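Protein FLUORESCENT IN BLUE LIGHT, chloroplastic (Arabidopsis thaliana, PDB 4YVO) acts in chloroplasts as a negative regulator of tetrapyrrole and chlorophyll biosynthesis, binding glutamyl-tRNA reductase through the TPR domain described here. Local coordinates at residues Ile131-Tyr142 against Ala151-Leu162. Residues are numbered along the deposited sequence; the frame is centred on the assembly and turned at random. Where two conformers were deposited one is given.
Sequences ITEAYGAIADCY and AGKFYDTYIARL
Phe154 packs as a knob into a hole on segment 131-142, lined by Tyr135, Ile138, Ala139 and Tyr142. CG2 of Ile138 stands over the middle of the Phe154 ring, 3.5 Å from its centroid, a nearly axial CH-pi contact. CD1 of Tyr135 reaches the edge of that ring, and the Tyr142 ring lies obliquely beside it, the centroids 5.8 Å apart. Two further CH-pi contacts run in opposite senses: Thr157 CG2 sits over one face of the Tyr135 ring, 3.4 Å from CE2, while Gly136 CA lies 3.7 Å from the centroid of Tyr158. A chi1 of 172° turns the Tyr158 ring away from its own backbone N and lays it on the Gly136 backbone; Leu162 CD1 covers the other face of its ring.

Ala139 and Ala151 lie with their CA atoms 4.3 Å apart. The segment axes approach to 7.9 Å and run roughly antiparallel, at 152°.

The polar contact lies at the other end. Arg161, extended from CG to NE, donates NE to Thr132 OG1 at 2.8 Å, close to the guanidinium plane but bent (131° at the hydrogen). In one of its two conformers Ile131 places CD1 over a guanidinium face, and a water accepts from NH2.

These are the paired antiparallel helices of TPR 3, the third and last TPR of the domain. Helix 131-144 also packs on helices 108-125 and 88-104, Ile138 meeting His115 of the former and Ala137 touching Gln103 of the latter.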
loop_
_atom_site.group_PDB
_atom_site.type_symbol
_atom_site.label_atom_id
_atom_site.label_comp_id
_atom_site.label_asym_id
_atom_site.label_seq_id
_atom_site.Cartn_x
_atom_site.Cartn_y
_atom_site.Cartn_z
ATOM N N ILE A 131 -7.840 -1.363 -4.506
ATOM C CA ILE A 131 -7.545 -0.187 -5.315
ATOM C C ILE A 131 -8.224 1.075 -4.832
ATOM O O ILE A 131 -7.587 2.124 -4.888
ATOM C CB ILE A 131 -7.673 -0.363 -6.834
ATOM C CG1 ILE A 131 -9.126 -0.441 -7.297
ATOM C CG2 ILE A 131 -6.887 -1.548 -7.286
ATOM C CD1 ILE A 131 -9.234 -0.209 -8.798
ATOM N N THR A 132 -9.430 0.996 -4.274
ATOM C CA THR A 132 -10.075 2.197 -3.748
ATOM C C THR A 132 -9.215 2.878 -2.686
ATOM O O THR A 132 -8.956 4.086 -2.743
ATOM C CB THR A 132 -11.459 1.875 -3.164
ATOM O OG1 THR A 132 -12.213 1.152 -4.139
ATOM C CG2 THR A 132 -12.199 3.160 -2.778
ATOM N N GLU A 133 -8.753 2.094 -1.725
ATOM C CA GLU A 133 -7.910 2.620 -0.666
ATOM C C GLU A 133 -6.615 3.210 -1.227
ATOM O O GLU A 133 -6.135 4.247 -0.755
ATOM C CB GLU A 133 -7.580 1.518 0.336
ATOM C CG GLU A 133 -6.819 2.022 1.525
ATOM C CD GLU A 133 -6.596 0.951 2.569
ATOM O OE1 GLU A 133 -7.219 -0.132 2.468
ATOM O OE2 GLU A 133 -5.799 1.198 3.495
ATOM N N ALA A 134 -6.051 2.558 -2.237
ATOM C CA ALA A 134 -4.820 3.052 -2.844
ATOM C C ALA A 134 -5.017 4.416 -3.510
ATOM O O ALA A 134 -4.156 5.290 -3.398
ATOM C CB ALA A 134 -4.257 2.041 -3.825
ATOM N N TYR A 135 -6.138 4.611 -4.197
ATOM C CA TYR A 135 -6.396 5.916 -4.809
ATOM C C TYR A 135 -6.420 7.018 -3.757
ATOM O O TYR A 135 -5.840 8.090 -3.951
ATOM C CB TYR A 135 -7.730 5.943 -5.548
ATOM C CG TYR A 135 -7.788 5.190 -6.853
ATOM C CD1 TYR A 135 -6.748 5.240 -7.772
ATOM C CD2 TYR A 135 -8.900 4.440 -7.173
ATOM C CE1 TYR A 135 -6.827 4.563 -8.977
ATOM C CE2 TYR A 135 -8.991 3.768 -8.366
ATOM C CZ TYR A 135 -7.961 3.826 -9.265
ATOM O OH TYR A 135 -8.088 3.141 -10.448
ATOM N N GLY A 136 -7.117 6.765 -2.654
ATOM C CA GLY A 136 -7.229 7.752 -1.600
ATOM C C GLY A 136 -5.884 8.041 -0.955
ATOM O O GLY A 136 -5.575 9.196 -0.649
ATOM N N ALA A 137 -5.078 6.999 -0.752
ATOM C CA ALA A 137 -3.768 7.167 -0.129
ATOM C C ALA A 137 -2.837 7.967 -1.043
ATOM O O ALA A 137 -2.113 8.855 -0.588
ATOM C CB ALA A 137 -3.164 5.818 0.199
ATOM N N ILE A 138 -2.884 7.679 -2.343
ATOM C CA ILE A 138 -2.048 8.389 -3.301
ATOM C C ILE A 138 -2.458 9.855 -3.363
ATOM O O ILE A 138 -1.602 10.742 -3.410
ATOM C CB ILE A 138 -2.102 7.723 -4.697
ATOM C CG1 ILE A 138 -1.386 6.368 -4.641
ATOM C CG2 ILE A 138 -1.470 8.621 -5.760
ATOM C CD1 ILE A 138 -1.724 5.442 -5.796
ATOM N N ALA A 139 -3.768 10.107 -3.354
ATOM C CA ALA A 139 -4.267 11.481 -3.320
ATOM C C ALA A 139 -3.726 12.218 -2.095
ATOM O O ALA A 139 -3.265 13.355 -2.200
ATOM C CB ALA A 139 -5.799 11.504 -3.328
ATOM N N ASP A 140 -3.785 11.561 -0.939
ATOM C CA ASP A 140 -3.276 12.138 0.304
ATOM C C ASP A 140 -1.782 12.451 0.221
ATOM O O ASP A 140 -1.322 13.497 0.700
ATOM C CB ASP A 140 -3.542 11.201 1.485
ATOM C CG ASP A 140 -5.016 11.094 1.829
ATOM O OD1 ASP A 140 -5.814 11.943 1.373
ATOM O OD2 ASP A 140 -5.382 10.161 2.577
ATOM N N CYS A 141 -1.024 11.542 -0.392
ATOM C CA CYS A 141 0.408 11.761 -0.579
ATOM C C CYS A 141 0.686 12.974 -1.459
ATOM O O CYS A 141 1.529 13.811 -1.122
ATOM C CB CYS A 141 1.082 10.523 -1.173
ATOM S SG CYS A 141 1.195 9.121 -0.056
ATOM N N TYR A 142 -0.016 13.074 -2.587
ATOM C CA TYR A 142 0.186 14.199 -3.489
ATOM C C TYR A 142 -0.214 15.514 -2.820
ATOM O O TYR A 142 0.414 16.542 -3.047
ATOM C CB TYR A 142 -0.562 13.998 -4.811
ATOM C CG TYR A 142 0.170 13.116 -5.800
ATOM C CD1 TYR A 142 1.460 13.422 -6.220
ATOM C CD2 TYR A 142 -0.443 11.997 -6.348
ATOM C CE1 TYR A 142 2.125 12.617 -7.126
ATOM C CE2 TYR A 142 0.213 11.192 -7.265
ATOM C CZ TYR A 142 1.495 11.503 -7.652
ATOM O OH TYR A 142 2.142 10.694 -8.564
ATOM N N ALA A 151 -3.196 15.280 -7.023
ATOM C CA ALA A 151 -4.033 14.952 -5.868
ATOM C C ALA A 151 -5.499 14.949 -6.273
ATOM O O ALA A 151 -6.251 14.048 -5.915
ATOM C CB ALA A 151 -3.800 15.935 -4.734
ATOM N N GLY A 152 -5.887 15.944 -7.062
ATOM C CA GLY A 152 -7.260 16.076 -7.503
ATOM C C GLY A 152 -7.712 14.926 -8.381
ATOM O O GLY A 152 -8.834 14.444 -8.240
ATOM N N LYS A 153 -6.848 14.488 -9.297
ATOM C CA LYS A 153 -7.193 13.381 -10.188
ATOM C C LYS A 153 -7.439 12.101 -9.394
ATOM O O LYS A 153 -8.443 11.410 -9.595
ATOM C CB LYS A 153 -6.105 13.141 -11.244
ATOM C CG LYS A 153 -5.945 14.239 -12.290
ATOM C CD LYS A 153 -5.090 13.734 -13.455
ATOM C CE LYS A 153 -4.542 14.869 -14.309
ATOM N NZ LYS A 153 -3.325 15.479 -13.699
ATOM N N PHE A 154 -6.529 11.782 -8.482
ATOM C CA PHE A 154 -6.684 10.568 -7.689
ATOM C C PHE A 154 -7.861 10.667 -6.717
ATOM O O PHE A 154 -8.585 9.693 -6.502
ATOM C CB PHE A 154 -5.378 10.221 -6.960
ATOM C CG PHE A 154 -4.365 9.551 -7.846
ATOM C CD1 PHE A 154 -4.351 8.169 -7.979
ATOM C CD2 PHE A 154 -3.447 10.298 -8.568
ATOM C CE1 PHE A 154 -3.433 7.538 -8.808
ATOM C CE2 PHE A 154 -2.531 9.675 -9.392
ATOM C CZ PHE A 154 -2.525 8.293 -9.514
ATOM N N TYR A 155 -8.051 11.847 -6.138
ATOM C CA TYR A 155 -9.162 12.072 -5.231
ATOM C C TYR A 155 -10.512 11.897 -5.936
ATOM O O TYR A 155 -11.430 11.282 -5.391
ATOM C CB TYR A 155 -9.047 13.460 -4.600
ATOM C CG TYR A 155 -10.184 13.789 -3.683
ATOM C CD1 TYR A 155 -10.279 13.202 -2.431
ATOM C CD2 TYR A 155 -11.173 14.686 -4.068
ATOM C CE1 TYR A 155 -11.329 13.500 -1.583
ATOM C CE2 TYR A 155 -12.222 14.990 -3.227
ATOM C CZ TYR A 155 -12.293 14.393 -1.986
ATOM O OH TYR A 155 -13.333 14.689 -1.146
ATOM N N ASP A 156 -10.624 12.423 -7.150
ATOM C CA ASP A 156 -11.866 12.301 -7.907
ATOM C C ASP A 156 -12.198 10.834 -8.182
ATOM O O ASP A 156 -13.351 10.415 -8.058
ATOM C CB ASP A 156 -11.791 13.087 -9.218
ATOM C CG ASP A 156 -11.868 14.595 -9.006
ATOM O OD1 ASP A 156 -12.287 15.041 -7.913
ATOM O OD2 ASP A 156 -11.513 15.339 -9.943
ATOM N N THR A 157 -11.185 10.050 -8.537
ATOM C CA THR A 157 -11.393 8.630 -8.797
ATOM C C THR A 157 -11.758 7.878 -7.513
ATOM O O THR A 157 -12.634 7.009 -7.510
ATOM C CB THR A 157 -10.152 8.004 -9.441
ATOM O OG1 THR A 157 -9.832 8.733 -10.631
ATOM C CG2 THR A 157 -10.406 6.548 -9.805
ATOM N N TYR A 158 -11.081 8.231 -6.428
ATOM C CA TYR A 158 -11.361 7.678 -5.111
ATOM C C TYR A 158 -12.835 7.863 -4.740
ATOM O O TYR A 158 -13.532 6.892 -4.413
ATOM C CB TYR A 158 -10.442 8.359 -4.103
ATOM C CG TYR A 158 -10.696 8.081 -2.646
ATOM C CD1 TYR A 158 -10.607 6.795 -2.131
ATOM C CD2 TYR A 158 -10.986 9.121 -1.769
ATOM C CE1 TYR A 158 -10.812 6.549 -0.775
ATOM C CE2 TYR A 158 -11.185 8.886 -0.424
ATOM C CZ TYR A 158 -11.099 7.601 0.067
ATOM O OH TYR A 158 -11.299 7.385 1.408
ATOM N N ILE A 159 -13.315 9.101 -4.809
ATOM C CA ILE A 159 -14.710 9.386 -4.475
ATOM C C ILE A 159 -15.678 8.698 -5.444
ATOM O O ILE A 159 -16.691 8.127 -5.020
ATOM C CB ILE A 159 -14.995 10.912 -4.431
ATOM C CG1 ILE A 159 -14.141 11.590 -3.351
ATOM C CG2 ILE A 159 -16.487 11.184 -4.206
ATOM C CD1 ILE A 159 -14.407 11.112 -1.929
ATOM N N ALA A 160 -15.363 8.741 -6.739
ATOM C CA ALA A 160 -16.211 8.110 -7.748
ATOM C C ALA A 160 -16.350 6.623 -7.453
ATOM O O ALA A 160 -17.423 6.032 -7.595
ATOM C CB ALA A 160 -15.632 8.320 -9.152
ATOM N N ARG A 161 -15.252 6.016 -7.025
ATOM C CA ARG A 161 -15.268 4.601 -6.707
ATOM C C ARG A 161 -16.055 4.321 -5.419
ATOM O O ARG A 161 -16.858 3.388 -5.376
ATOM C CB ARG A 161 -13.841 4.065 -6.646
ATOM C CG ARG A 161 -13.759 2.582 -6.659
ATOM C CD ARG A 161 -12.370 2.114 -7.061
ATOM N NE ARG A 161 -12.269 0.677 -6.880
ATOM C CZ ARG A 161 -12.508 -0.216 -7.828
ATOM N NH1 ARG A 161 -12.839 0.180 -9.064
ATOM N NH2 ARG A 161 -12.388 -1.505 -7.543
ATOM N N LEU A 162 -15.847 5.138 -4.384
ATOM C CA LEU A 162 -16.622 5.017 -3.139
ATOM C C LEU A 162 -18.131 5.126 -3.378
ATOM O O LEU A 162 -18.936 4.486 -2.692
ATOM C CB LEU A 162 -16.210 6.087 -2.127
ATOM C CG LEU A 162 -14.842 5.939 -1.460
ATOM C CD1 LEU A 162 -14.591 7.136 -0.557
ATOM C CD2 LEU A 162 -14.759 4.636 -0.660
HETATM O O HOH W 1 -11.219 -1.716 -4.900
#